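Putative cell adhesion protein (Bacteroides eggerthii, PDB 4GPV) is probably a FimA-like fimbrial subunit that takes part in building pili and in cell adhesion. Local coordinates at residues 268-272 with 273-277. Numbering follows the deposited sequence.
Sequences TKTVG and GTSSP
T270 and S275 meet through their hydroxyls near the end of a two-residue beta hairpin, in which strand 262-271 reverses through a type II' turn at G272-G273 into strand 274-283. This surface hairpin, with no buried residue at the contact, belongs to the FimA-like C-terminal domain and is centred about 34 Å from the centre of the chain. The two residues form a non-hydrogen-bonded pair of the antiparallel strands, and T270 OG1 lies 2.8 Å from S275 OG, a hydrogen bond in which either could donate. Both oxygens sit anti to their own carbonyl carbon (chi1 -56° and -62°), which brings them together over one face of the hairpin. The methyl T270 CG2 also rests against S275 OG at 3.4 Å, and further along the same face T268 CG2 packs on S275 CB.

The turn, modelled in two conformers from G272 to T274, is closed by V271 and T274. V271 N donates to T274 O at 2.9 Å, while V271 O accepts from T274 N, which lies well above the carbonyl plane. In the conformer described, T274 OG1 adds a second bond to V271 O, 3.0 Å long and in that plane on a lone pair; chi1 of 68° there sets OG1 between its own backbone N and carbonyl carbon, from where it can turn back to V271 O. G272, with positive phi, takes the first corner of the turn.

Two residues further from the turn, K269 and S276 form a hydrogen-bonded pair, each N donating to the other's O, and S275 CA adds a CA-H...O contact to K269 O. The other edge of strand 262-271 pairs with strand 176-193: T268 and T270 bond through their backbones to T179 and T177, and T268 OG1 bonds to D181. K269 and V271 lean on I176 from the opposite face of the hairpin. On that face too, a water donates to K269 O and sits 2.6 Å from S276 OG.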
loop_
_atom_site.group_PDB
_atom_site.type_symbol
_atom_site.label_atom_id
_atom_site.label_comp_id
_atom_site.label_asym_id
_atom_site.label_seq_id
_atom_site.Cartn_x
_atom_site.Cartn_y
_atom_site.Cartn_z
ATOM N N THR A 268 -3.179 -12.039 -23.695
ATOM C CA THR A 268 -3.263 -13.364 -24.324
ATOM C C THR A 268 -2.728 -13.252 -25.749
ATOM O O THR A 268 -3.227 -12.443 -26.548
ATOM C CB THR A 268 -4.679 -13.930 -24.301
ATOM O OG1 THR A 268 -5.096 -14.050 -22.934
ATOM C CG2 THR A 268 -4.751 -15.308 -24.951
ATOM N N LYS A 269 -1.723 -14.074 -26.059
ATOM C CA LYS A 269 -1.159 -14.124 -27.414
ATOM C C LYS A 269 -1.692 -15.372 -28.106
ATOM O O LYS A 269 -1.611 -16.455 -27.523
ATOM C CB LYS A 269 0.375 -14.131 -27.367
ATOM C CG LYS A 269 1.067 -14.123 -28.740
ATOM C CD LYS A 269 2.581 -14.264 -28.543
ATOM C CE LYS A 269 3.336 -14.182 -29.842
ATOM N NZ LYS A 269 4.783 -14.465 -29.669
ATOM N N THR A 270 -2.216 -15.217 -29.340
ATOM C CA THR A 270 -2.736 -16.338 -30.119
ATOM C C THR A 270 -1.955 -16.437 -31.440
ATOM O O THR A 270 -1.835 -15.462 -32.191
ATOM C CB THR A 270 -4.257 -16.238 -30.338
ATOM O OG1 THR A 270 -4.901 -16.138 -29.077
ATOM C CG2 THR A 270 -4.809 -17.442 -31.086
ATOM N N VAL A 271 -1.388 -17.615 -31.673
ATOM C CA VAL A 271 -0.617 -17.928 -32.892
ATOM C C VAL A 271 -1.082 -19.287 -33.376
ATOM O O VAL A 271 -0.786 -20.301 -32.742
ATOM C CB VAL A 271 0.919 -17.903 -32.690
ATOM C CG1 VAL A 271 1.632 -18.145 -34.020
ATOM C CG2 VAL A 271 1.393 -16.609 -32.042
ATOM N N GLY A 272 -1.835 -19.288 -34.465
ATOM C CA GLY A 272 -2.426 -20.513 -34.987
ATOM C C GLY A 272 -3.363 -21.084 -33.938
ATOM O O GLY A 272 -4.140 -20.337 -33.343
ATOM N N GLY A 273 -3.180 -22.362 -33.618
ATOM C CA GLY A 273 -3.980 -23.068 -32.621
ATOM C C GLY A 273 -3.508 -22.939 -31.185
ATOM O O GLY A 273 -3.951 -23.704 -30.325
ATOM N N THR A 274 -2.597 -21.990 -30.889
ATOM C CA THR A 274 -2.138 -21.867 -29.500
ATOM C C THR A 274 -2.376 -20.482 -28.923
ATOM O O THR A 274 -1.944 -19.497 -29.516
ATOM C CB THR A 274 -0.642 -22.210 -29.352
ATOM O OG1 THR A 274 0.115 -21.202 -30.012
ATOM C CG2 THR A 274 -0.272 -23.588 -29.886
ATOM N N SER A 275 -3.025 -20.415 -27.746
ATOM C CA SER A 275 -3.182 -19.186 -26.966
ATOM C C SER A 275 -2.413 -19.352 -25.669
ATOM O O SER A 275 -2.464 -20.424 -25.050
ATOM C CB SER A 275 -4.651 -18.866 -26.693
ATOM O OG SER A 275 -5.337 -18.653 -27.919
ATOM N N SER A 276 -1.688 -18.311 -25.259
ATOM C CA SER A 276 -0.883 -18.409 -24.048
ATOM C C SER A 276 -0.799 -17.065 -23.364
ATOM O O SER A 276 -0.869 -16.037 -24.039
ATOM C CB SER A 276 0.524 -18.922 -24.384
ATOM O OG SER A 276 1.139 -18.154 -25.405
ATOM N N PRO A 277 -0.613 -17.038 -22.032
ATOM C CA PRO A 277 -0.489 -15.746 -21.350
ATOM C C PRO A 277 0.897 -15.118 -21.574
ATOM O O PRO A 277 1.935 -15.802 -21.604
ATOM C CB PRO A 277 -0.721 -16.091 -19.872
ATOM C CG PRO A 277 -0.390 -17.515 -19.752
ATOM C CD PRO A 277 -0.553 -18.174 -21.083
HETATM O O HOH W 1 0.644 -18.176 -27.951
#